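Local coordinates for SusD superfamily protein (Bacteroides thetaiotaomicron, PDB 3MCX) that is of unknown function but, as a SusD-family outer-membrane protein of a gut bacterium, probably helps capture nutrient glycans at the cell surface, and binds zinc ions, at residues C311-S316 with H330-L335; A53-A58 with I292-F297. All blocks are in the same frame, centred on the assembly; numbering follows the deposited sequence.

Contact 1: C311-S316 with H330-L335; sequences CLTKES and HEKVYL. With ZN (zinc ion), chain D.
E315 turns its CG anti to the backbone N (chi1 -169°) and continues extended, while H330 sets its ring anti to its own carbonyl carbon (chi1 -60°); the two side chains thus run side by side, pointing the same way, and end on one zinc ion. Carboxylate oxygen OE2 of E315 lies 1.9 Å from the zinc, and ring nitrogen ND1 of H330 lies 2.0 Å from it. The carboxylate and imidazole planes are 71° apart. E315 OE2 and H330 ND1 approach to 3.0 Å because they share the metal, not through a hydrogen bond; E319 supplies the third protein ligand. Carboxylate and imidazole suit the place, offering the oxygen and nitrogen donors that zinc accepts, and the metal's positive charge probably stabilises both carboxylates in ionised form.

Next to the site along the two segments the backbones pair antiparallel. K314 N reaches Y334 O at 2.9 Å, and Y334 N returns to K314 O, both in the carbonyl plane. An extra residue on the second strand puts both V333 and Y334 opposite K314, as in a classic beta bulge, and an inverse gamma turn centred on K332 leads into it, ending at V333. The long flat ring of Y334 spans from K314 O, in plane at its edge, to S316, whose CB lies 3.5 Å from CE1. A water bridges S316 N and E331 O. At the surface K314, bent at chi2, sends NZ back to C311 O in a weak hydrogen bond, whereas T313, whose OG1 bonds to H310 O, turns inward onto helix 295-301. The whole is a bulged two-stranded antiparallel hairpin whose long connection holds, near its two ends, a zinc site of two glutamates and a histidine.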
loop_
_atom_site.group_PDB
_atom_site.type_symbol
_atom_site.label_atom_id
_atom_site.label_comp_id
_atom_site.label_asym_id
_atom_site.label_seq_id
_atom_site.Cartn_x
_atom_site.Cartn_y
_atom_site.Cartn_z
ATOM N N CYS A 311 2.447 -20.668 -6.685
ATOM C CA CYS A 311 1.130 -20.744 -7.328
ATOM C C CYS A 311 0.677 -19.425 -7.933
ATOM O O CYS A 311 -0.227 -19.404 -8.739
ATOM C CB CYS A 311 0.058 -21.196 -6.312
ATOM S SG CYS A 311 -0.481 -19.996 -5.045
ATOM N N LEU A 312 1.250 -18.315 -7.473
ATOM C CA LEU A 312 0.857 -16.976 -7.920
ATOM C C LEU A 312 1.693 -16.440 -9.078
ATOM O O LEU A 312 1.470 -15.319 -9.511
ATOM C CB LEU A 312 1.000 -15.998 -6.746
ATOM C CG LEU A 312 0.020 -16.236 -5.603
ATOM C CD1 LEU A 312 0.415 -15.365 -4.417
ATOM C CD2 LEU A 312 -1.415 -16.021 -6.013
ATOM N N THR A 313 2.657 -17.219 -9.569
ATOM C CA THR A 313 3.510 -16.812 -10.699
ATOM C C THR A 313 3.128 -17.661 -11.926
ATOM O O THR A 313 3.149 -18.890 -11.879
ATOM C CB THR A 313 5.009 -16.988 -10.360
ATOM O OG1 THR A 313 5.312 -18.377 -10.190
ATOM C CG2 THR A 313 5.354 -16.237 -9.063
ATOM N N LYS A 314 2.788 -16.998 -13.028
ATOM C CA LYS A 314 2.235 -17.629 -14.207
ATOM C C LYS A 314 2.997 -17.171 -15.461
ATOM O O LYS A 314 3.345 -16.005 -15.577
ATOM C CB LYS A 314 0.770 -17.200 -14.345
ATOM C CG LYS A 314 -0.081 -17.448 -13.115
ATOM C CD LYS A 314 -0.150 -18.937 -12.822
ATOM C CE LYS A 314 -1.070 -19.258 -11.652
ATOM N NZ LYS A 314 -0.935 -20.695 -11.204
ATOM N N GLU A 315 3.156 -18.067 -16.422
ATOM C CA GLU A 315 3.705 -17.730 -17.696
ATOM C C GLU A 315 2.599 -17.013 -18.514
ATOM O O GLU A 315 1.425 -17.204 -18.259
ATOM C CB GLU A 315 4.053 -19.035 -18.368
ATOM C CG GLU A 315 4.830 -18.874 -19.545
ATOM C CD GLU A 315 5.053 -20.128 -20.408
ATOM O OE1 GLU A 315 4.866 -21.363 -20.051
ATOM O OE2 GLU A 315 5.495 -19.786 -21.522
ATOM N N SER A 316 2.997 -16.204 -19.484
ATOM C CA SER A 316 2.061 -15.596 -20.433
ATOM C C SER A 316 1.121 -16.618 -21.062
ATOM O O SER A 316 1.533 -17.656 -21.574
ATOM C CB SER A 316 2.849 -14.932 -21.562
ATOM O OG SER A 316 1.999 -14.419 -22.579
ATOM N N HIS A 330 9.199 -16.974 -21.773
ATOM C CA HIS A 330 8.552 -18.180 -21.207
ATOM C C HIS A 330 8.707 -18.231 -19.645
ATOM O O HIS A 330 8.420 -19.285 -19.032
ATOM C CB HIS A 330 8.988 -19.461 -21.919
ATOM C CG HIS A 330 8.642 -19.452 -23.373
ATOM N ND1 HIS A 330 7.401 -19.835 -23.876
ATOM C CD2 HIS A 330 9.391 -19.087 -24.439
ATOM C CE1 HIS A 330 7.416 -19.671 -25.189
ATOM N NE2 HIS A 330 8.611 -19.244 -25.554
ATOM N N GLU A 331 9.098 -17.136 -19.028
ATOM C CA GLU A 331 9.211 -17.132 -17.600
ATOM C C GLU A 331 7.884 -16.839 -16.894
ATOM O O GLU A 331 6.972 -16.260 -17.476
ATOM C CB GLU A 331 10.295 -16.119 -17.196
ATOM C CG GLU A 331 11.662 -16.421 -17.767
ATOM C CD GLU A 331 12.192 -17.726 -17.283
ATOM O OE1 GLU A 331 12.133 -17.954 -16.049
ATOM O OE2 GLU A 331 12.587 -18.508 -18.167
ATOM N N LYS A 332 7.761 -17.246 -15.645
ATOM C CA LYS A 332 6.530 -17.079 -14.898
ATOM C C LYS A 332 6.425 -15.677 -14.296
ATOM O O LYS A 332 6.420 -15.493 -13.074
ATOM C CB LYS A 332 6.408 -18.186 -13.857
ATOM C CG LYS A 332 6.299 -19.538 -14.458
ATOM C CD LYS A 332 6.103 -20.626 -13.395
ATOM C CE LYS A 332 6.023 -22.016 -14.027
ATOM N NZ LYS A 332 5.551 -22.984 -12.970
ATOM N N VAL A 333 6.318 -14.682 -15.183
ATOM C CA VAL A 333 6.417 -13.291 -14.772
ATOM C C VAL A 333 5.074 -12.597 -14.556
ATOM O O VAL A 333 5.056 -11.429 -14.220
ATOM C CB VAL A 333 7.253 -12.484 -15.791
ATOM C CG1 VAL A 333 8.677 -13.077 -15.878
ATOM C CG2 VAL A 333 6.564 -12.395 -17.201
ATOM N N TYR A 334 3.953 -13.320 -14.641
ATOM C CA TYR A 334 2.657 -12.692 -14.383
ATOM C C TYR A 334 2.211 -13.026 -12.962
ATOM O O TYR A 334 2.243 -14.198 -12.574
ATOM C CB TYR A 334 1.611 -13.158 -15.413
ATOM C CG TYR A 334 1.939 -12.643 -16.797
ATOM C CD1 TYR A 334 2.854 -13.267 -17.563
ATOM C CD2 TYR A 334 1.341 -11.482 -17.317
ATOM C CE1 TYR A 334 3.214 -12.800 -18.807
ATOM C CE2 TYR A 334 1.698 -10.998 -18.580
ATOM C CZ TYR A 334 2.595 -11.683 -19.335
ATOM O OH TYR A 334 2.957 -11.262 -20.609
ATOM N N LEU A 335 1.891 -12.002 -12.179
ATOM C CA LEU A 335 1.433 -12.169 -10.808
ATOM C C LEU A 335 -0.065 -12.403 -10.820
ATOM O O LEU A 335 -0.791 -11.572 -11.387
ATOM C CB LEU A 335 1.772 -10.904 -10.008
ATOM C CG LEU A 335 1.394 -10.948 -8.527
ATOM C CD1 LEU A 335 2.162 -12.042 -7.824
ATOM C CD2 LEU A 335 1.559 -9.567 -7.855
HETATM ZN ZN ZN D . 5.963 -20.894 -23.058
HETATM O O HOH W 1 5.804 -15.553 -19.894
#

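Contact 2: A53-A58 with I292-F297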
loop_
_atom_site.group_PDB
_atom_site.type_symbol
_atom_site.label_atom_id
_atom_site.label_comp_id
_atom_site.label_asym_id
_atom_site.label_seq_id
_atom_site.Cartn_x
_atom_site.Cartn_y
_atom_site.Cartn_z
ATOM N N ALA A 53 10.449 -0.723 -6.238
ATOM C CA ALA A 53 11.424 -1.636 -5.640
ATOM C C ALA A 53 11.999 -2.524 -6.757
ATOM O O ALA A 53 12.251 -2.017 -7.857
ATOM C CB ALA A 53 10.819 -2.438 -4.448
ATOM N N ALA A 54 12.316 -3.787 -6.487
ATOM C CA ALA A 54 13.088 -4.614 -7.423
ATOM C C ALA A 54 12.394 -5.855 -7.957
ATOM O O ALA A 54 12.978 -6.542 -8.820
ATOM C CB ALA A 54 14.428 -5.035 -6.774
ATOM N N ASP A 55 11.216 -6.156 -7.408
ATOM C CA ASP A 55 10.502 -7.403 -7.663
ATOM C C ASP A 55 9.429 -7.307 -8.727
ATOM O O ASP A 55 9.090 -8.331 -9.354
ATOM C CB ASP A 55 9.909 -7.940 -6.362
ATOM C CG ASP A 55 10.972 -8.400 -5.394
ATOM O OD1 ASP A 55 11.963 -9.020 -5.847
ATOM O OD2 ASP A 55 10.803 -8.145 -4.178
ATOM N N VAL A 56 8.825 -6.126 -8.873
ATOM C CA VAL A 56 7.769 -5.874 -9.857
ATOM C C VAL A 56 8.299 -4.756 -10.731
ATOM O O VAL A 56 8.712 -3.696 -10.230
ATOM C CB VAL A 56 6.439 -5.500 -9.210
ATOM C CG1 VAL A 56 5.437 -5.151 -10.300
ATOM C CG2 VAL A 56 5.893 -6.617 -8.304
ATOM N N GLN A 57 8.328 -4.982 -12.037
ATOM C CA GLN A 57 8.878 -4.014 -12.985
ATOM C C GLN A 57 7.844 -3.651 -14.044
ATOM O O GLN A 57 6.871 -4.366 -14.253
ATOM C CB GLN A 57 10.130 -4.582 -13.674
ATOM C CG GLN A 57 9.904 -5.897 -14.381
ATOM C CD GLN A 57 11.068 -6.293 -15.234
ATOM O OE1 GLN A 57 12.016 -6.982 -14.814
ATOM N NE2 GLN A 57 11.039 -5.829 -16.477
ATOM N N ALA A 58 8.066 -2.541 -14.741
ATOM C CA ALA A 58 7.324 -2.324 -15.985
ATOM C C ALA A 58 7.654 -3.421 -16.976
ATOM O O ALA A 58 8.802 -3.890 -17.062
ATOM C CB ALA A 58 7.664 -0.927 -16.596
ATOM N N ILE A 292 5.038 -6.756 -14.541
ATOM C CA ILE A 292 5.464 -8.146 -14.544
ATOM C C ILE A 292 6.480 -8.327 -13.445
ATOM O O ILE A 292 7.069 -7.350 -12.969
ATOM C CB ILE A 292 6.029 -8.611 -15.888
ATOM C CG1 ILE A 292 7.250 -7.776 -16.350
ATOM C CG2 ILE A 292 4.898 -8.602 -16.979
ATOM C CD1 ILE A 292 8.010 -8.318 -17.565
ATOM N N LEU A 293 6.694 -9.574 -13.043
ATOM C CA LEU A 293 7.685 -9.914 -12.033
ATOM C C LEU A 293 9.080 -9.904 -12.635
ATOM O O LEU A 293 9.269 -10.323 -13.800
ATOM C CB LEU A 293 7.357 -11.283 -11.446
ATOM C CG LEU A 293 5.966 -11.392 -10.785
ATOM C CD1 LEU A 293 5.575 -12.851 -10.458
ATOM C CD2 LEU A 293 5.910 -10.518 -9.510
ATOM N N SER A 294 10.054 -9.445 -11.850
ATOM C CA SER A 294 11.443 -9.436 -12.268
ATOM C C SER A 294 12.133 -10.774 -12.005
ATOM O O SER A 294 11.644 -11.626 -11.250
ATOM C CB SER A 294 12.186 -8.354 -11.515
ATOM O OG SER A 294 12.310 -8.735 -10.160
ATOM N N GLU A 295 13.282 -10.930 -12.602
ATOM C CA GLU A 295 14.100 -12.098 -12.310
ATOM C C GLU A 295 14.597 -12.057 -10.860
ATOM O O GLU A 295 14.815 -13.103 -10.239
ATOM C CB GLU A 295 15.284 -12.201 -13.257
ATOM C CG GLU A 295 15.926 -13.567 -13.251
ATOM C CD GLU A 295 17.207 -13.589 -14.041
ATOM O OE1 GLU A 295 17.936 -12.555 -13.987
ATOM O OE2 GLU A 295 17.505 -14.658 -14.676
ATOM N N ASP A 296 14.780 -10.860 -10.306
ATOM C CA ASP A 296 15.114 -10.760 -8.864
ATOM C C ASP A 296 14.066 -11.479 -8.037
ATOM O O ASP A 296 14.414 -12.222 -7.133
ATOM C CB ASP A 296 15.233 -9.304 -8.382
ATOM C CG ASP A 296 16.043 -8.415 -9.305
ATOM O OD1 ASP A 296 15.612 -8.118 -10.451
ATOM O OD2 ASP A 296 17.123 -7.984 -8.859
ATOM N N PHE A 297 12.782 -11.244 -8.314
ATOM C CA PHE A 297 11.731 -11.881 -7.563
ATOM C C PHE A 297 11.685 -13.387 -7.786
ATOM O O PHE A 297 11.592 -14.160 -6.838
ATOM C CB PHE A 297 10.357 -11.292 -7.920
ATOM C CG PHE A 297 9.260 -11.902 -7.091
ATOM C CD1 PHE A 297 9.180 -11.611 -5.739
ATOM C CD2 PHE A 297 8.395 -12.851 -7.629
ATOM C CE1 PHE A 297 8.215 -12.212 -4.933
ATOM C CE2 PHE A 297 7.457 -13.456 -6.845
ATOM C CZ PHE A 297 7.368 -13.140 -5.488
HETATM O O HOH W 2 14.134 -8.805 -14.439
#
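From CB outward, D55 is spent on the first turn of helix 295-301. Its CB lies 3.7 Å from CB of F297, and its CG sits 3.7 Å from ring atom CD1 of the same residue. OD1 then meets the F297 ring at its edge, in plane, and comes to 3.3 Å from F297 CA, while OD2 leaves for a salt bridge with R411. The two side chains cross at about a right angle, carboxylate and ring planes 70° apart. An aspartate is short enough to lie against the helix start, and its buried charge is met by the arginine; the nearby helix N-terminus would probably also favour the ionised form.

S294 works from the other segment. With OG in the crowded position between backbone N and carbonyl carbon (chi1 70°), its hydroxyl donates to A54 O at 2.7 Å, on a lone pair, and accepts from F297 N at 3.2 Å. Its own N bonds to D55 O from above the carbonyl plane. A small hydroxyl side chain can do both jobs at once.

Further along, Q57 and I292 exchange two nearly straight backbone bonds, Q57 N to I292 O being 2.8 Å. Q57 CG packs on I292 CG1; its amide tip links W437 O and A58 O through NE2, and a water bound to E295 N through OE1. On the other face of the sheet branched V56 CG2 touches L293 CD2. Strand 292-293 of a two-stranded antiparallel sheet thus runs through the N-cap serine into helix 295-301, a strand-to-helix junction with D55 laid against the first turn.

The centres of contacts 1 and 2 lie about 12 Å apart, on the same side of the chain's centre, and the contacts touch directly. Contact 2 closes first along the chain: residues 53-58 come from far upstream to pair with 292-297, and helix 295-301 then leads to strand 313-314 of contact 1. The two small sheets meet where V333 O and L293 N form a probable hydrogen bond, 2.7 Å apart, and T313 CG2 packs on L293 CD1. A buried junction is thereby joined to the more superficial zinc-bearing hairpin, so that in this largely helical protein short strands connect an N-terminal segment with the metal site near the surface.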